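Local structure of probable transcriptional regulator (Pseudomonas aeruginosa, 2FBI) at residues G49-S53 / Y54-N58; P65-T68 / G69-R73; L10-T13 / L14-R18. The protein probably binds DNA as a dimeric MarR-family transcriptional regulator, through a winged helix-turn-helix domain in each subunit. All coordinates share one frame; numbering follows the deposited sequence. Where two conformers were deposited one is given.

Interaction 1: residues G49-S53 / Y54-N58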
ATOM      1  N   GLY A  49      21.444   5.033   2.582  1.00 26.77           N
ATOM      2  CA  GLY A  49      22.284   5.638   3.652  1.00 26.83           C
ATOM      3  C   GLY A  49      21.525   6.565   4.605  1.00 26.38           C
ATOM      4  O   GLY A  49      20.298   6.528   4.611  1.00 27.35           O
ATOM      5  N   GLU A  50      22.231   7.430   5.341  1.00 25.46           N
ATOM      6  CA  GLU A  50      21.588   8.348   6.303  1.00 27.90           C
ATOM      7  C   GLU A  50      20.525   9.247   5.590  1.00 28.28           C
ATOM      8  O   GLU A  50      20.684   9.601   4.446  1.00 27.41           O
ATOM      9  CB  GLU A  50      22.608   9.202   7.038  1.00 26.43           C
ATOM     10  CG  GLU A  50      23.298  10.154   6.109  1.00 29.79           C
ATOM     11  CD  GLU A  50      24.652  10.603   6.612  1.00 34.54           C
ATOM     12  OE1 GLU A  50      25.265   9.954   7.509  1.00 34.91           O
ATOM     13  OE2 GLU A  50      25.087  11.642   6.110  1.00 39.31           O
ATOM     14  N   MET A  51      19.417   9.548   6.265  1.00 29.88           N
ATOM     15  CA  MET A  51      18.300  10.201   5.557  1.00 30.04           C
ATOM     16  C   MET A  51      17.593  11.109   6.543  1.00 29.30           C
ATOM     17  O   MET A  51      17.392  10.767   7.696  1.00 27.13           O
ATOM     18  CB  MET A  51      17.361   9.118   4.947  1.00 29.02           C
ATOM     19  CG  MET A  51      16.113   9.636   4.236  1.00 32.80           C
ATOM     20  SD  MET A  51      15.459   8.658   2.873  1.00 33.78           S
ATOM     21  CE  MET A  51      16.935   8.219   1.941  1.00 30.16           C
ATOM     22  N   GLU A  52      17.203  12.289   6.073  1.00 29.95           N
ATOM     23  CA  GLU A  52      16.369  13.179   6.882  1.00 28.17           C
ATOM     24  C   GLU A  52      14.992  12.504   7.110  1.00 27.65           C
ATOM     25  O   GLU A  52      14.445  11.822   6.229  1.00 26.80           O
ATOM     26  CB  GLU A  52      16.336  14.571   6.186  1.00 29.02           C
ATOM     27  CG  GLU A  52      15.550  15.647   6.902  1.00 27.66           C
ATOM     28  CD  GLU A  52      14.042  15.469   6.743  1.00 28.53           C
ATOM     29  OE1 GLU A  52      13.618  15.071   5.649  1.00 28.58           O
ATOM     30  OE2 GLU A  52      13.290  15.765   7.695  1.00 32.07           O
ATOM     31  N   SER A  53      14.439  12.679   8.304  1.00 28.04           N
ATOM     32  CA  SER A  53      13.346  11.853   8.773  1.00 29.08           C
ATOM     33  C   SER A  53      12.017  12.018   8.054  1.00 29.07           C
ATOM     34  O   SER A  53      11.295  11.032   7.940  1.00 29.56           O
ATOM     35  CB  SER A  53      13.162  11.995  10.271  1.00 29.18           C
ATOM     36  OG  SER A  53      12.743  13.314  10.552  1.00 34.88           O
ATOM     37  N   TYR A  54      11.694  13.208   7.537  1.00 29.04           N
ATOM     38  CA  TYR A  54      10.444  13.368   6.727  1.00 29.70           C
ATOM     39  C   TYR A  54      10.611  12.763   5.354  1.00 28.85           C
ATOM     40  O   TYR A  54       9.679  12.127   4.757  1.00 27.50           O
ATOM     41  CB  TYR A  54       9.984  14.859   6.643  1.00 30.51           C
ATOM     42  CG  TYR A  54       9.257  15.353   7.912  1.00 33.40           C
ATOM     43  CD1 TYR A  54       9.950  15.611   9.073  1.00 36.44           C
ATOM     44  CD2 TYR A  54       7.870  15.539   7.936  1.00 37.28           C
ATOM     45  CE1 TYR A  54       9.315  16.026  10.228  1.00 37.23           C
ATOM     46  CE2 TYR A  54       7.207  15.979   9.113  1.00 37.93           C
ATOM     47  CZ  TYR A  54       7.938  16.240  10.234  1.00 37.85           C
ATOM     48  OH  TYR A  54       7.323  16.648  11.416  1.00 39.51           O
ATOM     49  N   GLN A  55      11.800  12.971   4.808  1.00 27.94           N
ATOM     50  CA  GLN A  55      12.167  12.315   3.546  1.00 28.93           C
ATOM     51  C   GLN A  55      12.078  10.751   3.641  1.00 29.27           C
ATOM     52  O   GLN A  55      11.639  10.080   2.686  1.00 29.14           O
ATOM     53  CB  GLN A  55      13.578  12.746   3.206  1.00 29.99           C
ATOM     54  CG  GLN A  55      14.141  12.270   1.934  1.00 35.61           C
ATOM     55  CD  GLN A  55      15.327  13.128   1.490  1.00 42.13           C
ATOM     56  OE1 GLN A  55      15.495  14.277   1.918  1.00 47.74           O
ATOM     57  NE2 GLN A  55      16.136  12.580   0.604  1.00 48.41           N
ATOM     58  N   LEU A  56      12.529  10.196   4.770  1.00 28.08           N
ATOM     59  CA  LEU A  56      12.515   8.755   5.023  1.00 27.41           C
ATOM     60  C   LEU A  56      11.059   8.251   5.057  1.00 29.38           C
ATOM     61  O   LEU A  56      10.708   7.263   4.365  1.00 30.37           O
ATOM     62  CB  LEU A  56      13.254   8.477   6.363  1.00 27.33           C
ATOM     63  CG  LEU A  56      13.276   7.041   6.947  1.00 27.76           C
ATOM     64  CD1 LEU A  56      13.851   6.070   5.888  1.00 24.43           C
ATOM     65  CD2 LEU A  56      14.051   6.951   8.237  1.00 25.74           C
ATOM     66  N   ALA A  57      10.197   8.928   5.831  1.00 29.31           N
ATOM     67  CA  ALA A  57       8.752   8.632   5.817  1.00 31.67           C
ATOM     68  C   ALA A  57       8.133   8.658   4.425  1.00 33.31           C
ATOM     69  O   ALA A  57       7.311   7.788   4.109  1.00 34.33           O
ATOM     70  CB  ALA A  57       7.962   9.551   6.794  1.00 30.11           C
ATOM     71  N   ASN A  58       8.544   9.618   3.598  0.50 33.47           N
ATOM     72  CA  ASN A  58       8.053   9.741   2.237  0.50 34.49           C
ATOM     73  C   ASN A  58       8.489   8.622   1.298  0.50 35.61           C
ATOM     74  O   ASN A  58       7.700   8.173   0.475  0.50 36.36           O
ATOM     75  CB  ASN A  58       8.428  11.106   1.641  0.50 34.40           C
ATOM     76  CG  ASN A  58       7.501  12.226   2.108  0.50 33.65           C
ATOM     77  OD1 ASN A  58       6.466  11.974   2.721  0.50 32.65           O
ATOM     78  ND2 ASN A  58       7.881  13.471   1.818  0.50 34.30           N
TER
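Glu52 grips the start of helix 53-59 with its own carboxylate. Glu52 OE1 accepts from Gln55 N at 2.9 Å on its syn side, the donor tilted well out of the carboxylate plane, and Glu52 OE2 accepts from Tyr54 N at 3.0 Å from above that plane, 49° out of it. Both N-H groups point almost straight at their oxygens. Glu52 is thus the N-cap of the helix, both carboxylate oxygens covering backbone amides of the first turn. Its side chain gets there by leaving CG anti to the backbone N and then folding back at chi2 (-76°). The same residue contributes its main chain: Leu56 N donates to Glu52 O at 2.9 Å, and one step on Ala57 N donates to Ser53 O at 3.2 Å.

Beside the cap, the Tyr54 ring lies nearly coplanar with the carboxylate, the planes 11° apart, and Glu52 OE2 sits at the ring edge, 3.6 Å from Tyr54 CD1. On the buried side Met51 reaches over the turn, SD to Leu56 CA at 3.6 Å and CG to Leu56 CB at 3.7 Å. Farther out, strand 91-96 fixes the approach to the helix, since Met51 pairs with Val94 and Ser53 with Val92 through backbone bonds, while Ile44 and Leu45 of helix 36-48 pack against both Met51 and Leu56.

The carboxylate satisfies two N-H groups that have no earlier helical carbonyl to bond, and those amides, with the positive helix end, would be expected to favour it as an anion.

Interaction 2: residues P65-T68 / G69-R73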
ATOM      1  N   PRO A  65       2.449  10.118  11.699  1.00 54.91           N
ATOM      2  CA  PRO A  65       2.220   9.757  13.099  1.00 54.17           C
ATOM      3  C   PRO A  65       2.735   8.354  13.434  1.00 53.05           C
ATOM      4  O   PRO A  65       3.209   8.140  14.552  1.00 53.28           O
ATOM      5  CB  PRO A  65       0.688   9.846  13.256  1.00 54.30           C
ATOM      6  CG  PRO A  65       0.185  10.544  11.996  1.00 55.28           C
ATOM      7  CD  PRO A  65       1.182  10.212  10.938  1.00 55.13           C
ATOM      8  N   SER A  66       2.652   7.412  12.493  1.00 51.88           N
ATOM      9  CA  SER A  66       3.219   6.077  12.730  1.00 50.19           C
ATOM     10  C   SER A  66       4.735   6.052  12.651  1.00 48.67           C
ATOM     11  O   SER A  66       5.362   5.234  13.307  1.00 48.48           O
ATOM     12  CB  SER A  66       2.616   5.005  11.821  1.00 50.89           C
ATOM     13  OG  SER A  66       1.815   5.603  10.837  1.00 52.38           O
ATOM     14  N   MET A  67       5.319   6.957  11.876  1.00 46.26           N
ATOM     15  CA  MET A  67       6.762   7.004  11.732  1.00 44.56           C
ATOM     16  C   MET A  67       7.487   7.320  13.054  1.00 44.22           C
ATOM     17  O   MET A  67       8.529   6.725  13.346  1.00 42.31           O
ATOM     18  CB  MET A  67       7.155   7.960  10.600  1.00 44.27           C
ATOM     19  CG  MET A  67       8.618   7.911  10.234  1.00 43.83           C
ATOM     20  SD  MET A  67       9.297   6.357   9.570  1.00 36.22           S
ATOM     21  CE  MET A  67      10.354   7.173   8.463  1.00 39.56           C
ATOM     22  N   THR A  68       6.909   8.214  13.865  1.00 43.26           N
ATOM     23  CA  THR A  68       7.439   8.554  15.177  1.00 43.80           C
ATOM     24  C   THR A  68       7.650   7.312  16.043  1.00 43.39           C
ATOM     25  O   THR A  68       8.654   7.200  16.749  1.00 43.53           O
ATOM     26  CB  THR A  68       6.459   9.505  15.979  1.00 45.31           C
ATOM     27  OG1 THR A  68       6.078  10.626  15.168  1.00 45.82           O
ATOM     28  CG2 THR A  68       7.073   9.994  17.323  1.00 45.78           C
ATOM     29  N   GLY A  69       6.669   6.413  16.017  1.00 42.40           N
ATOM     30  CA  GLY A  69       6.727   5.207  16.816  1.00 41.01           C
ATOM     31  C   GLY A  69       7.661   4.211  16.138  1.00 39.97           C
ATOM     32  O   GLY A  69       8.448   3.558  16.822  1.00 39.50           O
ATOM     33  N   VAL A  70       7.589   4.114  14.797  1.00 38.27           N
ATOM     34  CA  VAL A  70       8.517   3.229  14.049  1.00 36.47           C
ATOM     35  C   VAL A  70       9.973   3.555  14.422  1.00 35.48           C
ATOM     36  O   VAL A  70      10.679   2.694  14.933  1.00 34.91           O
ATOM     37  CB  VAL A  70       8.245   3.187  12.531  1.00 36.51           C
ATOM     38  CG1 VAL A  70       9.323   2.337  11.804  1.00 34.50           C
ATOM     39  CG2 VAL A  70       6.903   2.584  12.276  1.00 35.70           C
ATOM     40  N   LEU A  71      10.383   4.812  14.273  1.00 34.47           N
ATOM     41  CA  LEU A  71      11.722   5.224  14.663  1.00 35.43           C
ATOM     42  C   LEU A  71      12.065   5.067  16.144  1.00 35.91           C
ATOM     43  O   LEU A  71      13.172   4.611  16.448  1.00 34.91           O
ATOM     44  CB  LEU A  71      12.079   6.629  14.156  1.00 35.38           C
ATOM     45  CG  LEU A  71      11.913   6.771  12.646  1.00 36.59           C
ATOM     46  CD1 LEU A  71      12.063   8.225  12.288  1.00 41.27           C
ATOM     47  CD2 LEU A  71      12.891   5.862  11.816  1.00 35.64           C
ATOM     48  N   ALA A  72      11.162   5.444  17.067  1.00 36.22           N
ATOM     49  CA  ALA A  72      11.505   5.328  18.494  1.00 36.69           C
ATOM     50  C   ALA A  72      11.693   3.869  18.935  1.00 36.98           C
ATOM     51  O   ALA A  72      12.566   3.585  19.766  1.00 37.76           O
ATOM     52  CB  ALA A  72      10.462   6.070  19.427  1.00 36.39           C
ATOM     53  N   ARG A  73      10.879   2.967  18.392  1.00 36.27           N
ATOM     54  CA  ARG A  73      11.036   1.538  18.611  1.00 37.23           C
ATOM     55  C   ARG A  73      12.393   1.032  18.087  1.00 37.21           C
ATOM     56  O   ARG A  73      13.123   0.364  18.821  1.00 37.25           O
ATOM     57  CB  ARG A  73       9.905   0.761  17.916  1.00 38.00           C
ATOM     58  CG  ARG A  73       9.455  -0.498  18.649  1.00 42.09           C
ATOM     59  CD  ARG A  73      10.379  -1.659  18.427  1.00 50.12           C
ATOM     60  NE  ARG A  73       9.868  -2.977  18.856  1.00 56.02           N
ATOM     61  CZ  ARG A  73       8.769  -3.587  18.389  1.00 59.11           C
ATOM     62  NH1 ARG A  73       7.946  -3.001  17.514  1.00 62.59           N
ATOM     63  NH2 ARG A  73       8.457  -4.789  18.835  1.00 59.73           N
TER
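Met67 and Leu71, one helical turn apart, carry the apolar part of this contact within helix 64-76. Met67 CG comes to 4.0 Å from Leu71 CD1, and its SD lies 4.1 Å from Leu71 CG, the two side chains crossing at a slant. With CG anti to the backbone N (chi1 -171°), the Met67 chain bends at chi2 and chi3, which puts the thioether across the leucine, SD near its CG.

The backbone bonds are those of a regular alpha-helix. Val70 N donates to Ser66 O at 2.9 Å, Leu71 N to Met67 O at 2.8 Å, and Ala72 N to Thr68 O at 3.1 Å. Gly69 N adds a weak bond to the same Ser66 oxygen, and a methyl lies against it too, Val70 CG2 at 3.2 Å from Ser66 O. Two hydroxyls turn back to the preceding turn, Ser66 OG bonding to Leu63 O and Thr68 OG1, weakly, to Arg64 O.

In winged helix-turn-helix proteins the second helix of the motif is the recognition helix; following helix 53-59, 64-76 is therefore the probable recognition helix. Its inner face, Met67 and Leu71, packs on Leu56 of helix 53-59 and Val41 of helix 36-48.

Interaction 3: residues L10-T13 / L14-R18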
ATOM      1  N   LEU A  10      -6.550   0.897 -10.664  1.00 31.34           N
ATOM      2  CA  LEU A  10      -5.091   0.783 -10.654  1.00 29.77           C
ATOM      3  C   LEU A  10      -4.509   0.741  -9.234  1.00 28.79           C
ATOM      4  O   LEU A  10      -3.656  -0.083  -8.908  1.00 28.34           O
ATOM      5  CB  LEU A  10      -4.464   1.993 -11.331  1.00 29.97           C
ATOM      6  CG  LEU A  10      -2.925   1.960 -11.401  1.00 30.15           C
ATOM      7  CD1 LEU A  10      -2.465   0.722 -12.179  1.00 32.32           C
ATOM      8  CD2 LEU A  10      -2.353   3.254 -12.052  1.00 29.18           C
ATOM      9  N   THR A  11      -4.949   1.670  -8.396  1.00 28.12           N
ATOM     10  CA  THR A  11      -4.332   1.808  -7.109  1.00 27.52           C
ATOM     11  C   THR A  11      -4.753   0.672  -6.125  1.00 29.05           C
ATOM     12  O   THR A  11      -3.909   0.178  -5.350  1.00 29.89           O
ATOM     13  CB  THR A  11      -4.720   3.149  -6.484  1.00 28.53           C
ATOM     14  OG1 THR A  11      -6.131   3.232  -6.489  1.00 25.96           O
ATOM     15  CG2 THR A  11      -4.151   4.376  -7.290  1.00 23.93           C
ATOM     16  N   LEU A  12      -6.035   0.322  -6.074  1.00 28.48           N
ATOM     17  CA  LEU A  12      -6.425  -0.873  -5.284  1.00 30.25           C
ATOM     18  C   LEU A  12      -5.700  -2.116  -5.811  1.00 29.59           C
ATOM     19  O   LEU A  12      -5.135  -2.881  -5.021  1.00 29.70           O
ATOM     20  CB  LEU A  12      -7.952  -1.046  -5.248  1.00 30.53           C
ATOM     21  CG  LEU A  12      -8.659  -2.164  -4.448  1.00 30.40           C
ATOM     22  CD1 LEU A  12      -8.068  -2.376  -3.070  1.00 28.68           C
ATOM     23  CD2 LEU A  12     -10.171  -1.740  -4.346  1.00 33.80           C
ATOM     24  N   THR A  13      -5.596  -2.257  -7.137  1.00 30.71           N
ATOM     25  CA  THR A  13      -4.879  -3.411  -7.763  1.00 31.90           C
ATOM     26  C   THR A  13      -3.374  -3.471  -7.421  1.00 32.03           C
ATOM     27  O   THR A  13      -2.820  -4.547  -7.151  1.00 31.68           O
ATOM     28  CB  THR A  13      -5.124  -3.458  -9.288  1.00 32.64           C
ATOM     29  OG1 THR A  13      -6.514  -3.649  -9.491  1.00 35.41           O
ATOM     30  CG2 THR A  13      -4.410  -4.593  -9.978  1.00 33.38           C
ATOM     31  N   LEU A  14      -2.703  -2.316  -7.404  1.00 30.79           N
ATOM     32  CA  LEU A  14      -1.324  -2.231  -6.863  1.00 29.85           C
ATOM     33  C   LEU A  14      -1.180  -2.797  -5.440  1.00 29.05           C
ATOM     34  O   LEU A  14      -0.222  -3.474  -5.127  1.00 28.92           O
ATOM     35  CB  LEU A  14      -0.854  -0.756  -6.842  1.00 30.67           C
ATOM     36  CG  LEU A  14      -0.428  -0.277  -8.249  1.00 29.44           C
ATOM     37  CD1 LEU A  14      -0.561   1.251  -8.424  1.00 28.38           C
ATOM     38  CD2 LEU A  14       0.963  -0.736  -8.532  1.00 25.25           C
ATOM     39  N   LEU A  15      -2.129  -2.458  -4.594  1.00 28.22           N
ATOM     40  CA  LEU A  15      -2.133  -2.834  -3.213  1.00 29.50           C
ATOM     41  C   LEU A  15      -2.475  -4.367  -2.997  1.00 29.68           C
ATOM     42  O   LEU A  15      -1.836  -5.052  -2.193  1.00 30.96           O
ATOM     43  CB  LEU A  15      -3.146  -1.915  -2.559  1.00 28.70           C
ATOM     44  CG  LEU A  15      -2.973  -1.272  -1.197  1.00 34.04           C
ATOM     45  CD1 LEU A  15      -1.531  -0.803  -0.810  1.00 33.49           C
ATOM     46  CD2 LEU A  15      -3.993  -0.155  -1.009  1.00 28.37           C
ATOM     47  N   GLN A  16      -3.431  -4.885  -3.743  1.00 29.56           N
ATOM     48  CA  GLN A  16      -3.712  -6.359  -3.783  1.00 30.37           C
ATOM     49  C   GLN A  16      -2.537  -7.160  -4.350  1.00 30.93           C
ATOM     50  O   GLN A  16      -2.125  -8.149  -3.752  1.00 30.60           O
ATOM     51  CB  GLN A  16      -4.992  -6.638  -4.573  1.00 29.95           C
ATOM     52  CG  GLN A  16      -6.246  -5.956  -4.011  1.00 27.89           C
ATOM     53  CD  GLN A  16      -7.420  -6.011  -4.991  1.00 30.22           C
ATOM     54  OE1 GLN A  16      -7.232  -5.959  -6.185  1.00 34.45           O
ATOM     55  NE2 GLN A  16      -8.631  -6.046  -4.475  1.00 29.71           N
ATOM     56  N   ALA A  17      -1.939  -6.704  -5.467  1.00 31.35           N
ATOM     57  CA  ALA A  17      -0.686  -7.308  -5.908  1.00 31.82           C
ATOM     58  C   ALA A  17       0.406  -7.307  -4.839  1.00 32.29           C
ATOM     59  O   ALA A  17       1.118  -8.309  -4.695  1.00 32.60           O
ATOM     60  CB  ALA A  17      -0.182  -6.704  -7.216  1.00 33.08           C
ATOM     61  N   ARG A  18       0.511  -6.229  -4.061  1.00 31.35           N
ATOM     62  CA  ARG A  18       1.499  -6.171  -2.984  1.00 32.67           C
ATOM     63  C   ARG A  18       1.163  -7.167  -1.840  1.00 32.55           C
ATOM     64  O   ARG A  18       2.078  -7.713  -1.215  1.00 34.05           O
ATOM     65  CB  ARG A  18       1.644  -4.728  -2.409  1.00 32.13           C
ATOM     66  CG  ARG A  18       2.639  -4.612  -1.223  1.00 33.22           C
ATOM     67  CD  ARG A  18       2.471  -3.294  -0.328  1.00 31.66           C
ATOM     68  NE  ARG A  18       3.359  -3.326   0.842  1.00 33.03           N
ATOM     69  CZ  ARG A  18       2.969  -3.685   2.065  1.00 33.92           C
ATOM     70  NH1 ARG A  18       1.711  -4.048   2.302  1.00 39.71           N
ATOM     71  NH2 ARG A  18       3.816  -3.687   3.071  1.00 30.78           N
TER
HETATM   72  O   HOH W   1      -9.358  -4.218  -7.839  1.00 45.18           O
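Leu10 and Leu14 meet on the inner face of helix 10-22, part of the helical dimerisation region characteristic of the MarR fold. This is the tighter side. Leu14 has CG beside its backbone N (chi1 -78°), which lays the branch back over the preceding turn: CG is 3.3 Å from Leu10 O, and CD1 is 3.9 Å from Leu10 CG. Leu14 N also donates to Leu10 O at 2.9 Å, so that carbonyl is both bonded and covered by the leucine. Helix 124-138 closes this face, with Leu137 on Leu10 and Leu134 on Leu14, and Leu131 of the second subunit packs against Leu10 as well.

The looser side is where Leu12 and the polar Thr13 and Gln16 meet, with wide side-chain approaches and a water. The Gln16 chain, extended beyond CG, slants across Leu12, its NE2 3.9 Å from Leu12 CG. Its amide looks outward to the partner subunit, OE1 accepting from Lys138 and NE2 donating to the Gln59 carbonyl of that chain, which ties the helix directly into the dimer interface. Thr13 OG1 is 4.1 Å from Gln16 OE1, too far for a direct bond, and its main partner is Ser9 O. One water spans the gap, donating to Gln16 OE1 at 3.2 Å and, weakly, to Thr13 OG1 at 3.3 Å.

Overall arrangement
Along the chain the order is interaction 3, interaction 1, interaction 2. The last two share the winged helix-turn-helix domain: their centres lie 13 Å apart, and the consecutive helices 53-59 and 64-76 touch where Met67 CE packs 3.2 Å from Ala57 N. Strand 51-52 brings interaction 1 onto the edge of the three-stranded antiparallel sheet. Interaction 3 stands apart on helix 10-22, its centre 25 Å from each of the others and its nearest atoms about 12 Å away. It alone touches the second subunit. Within one chain the two regions are apart, but helix 10-22 meets the end of the second subunit's helix 53-59, so the dimer brings dimerisation helix and probable DNA-binding domain together.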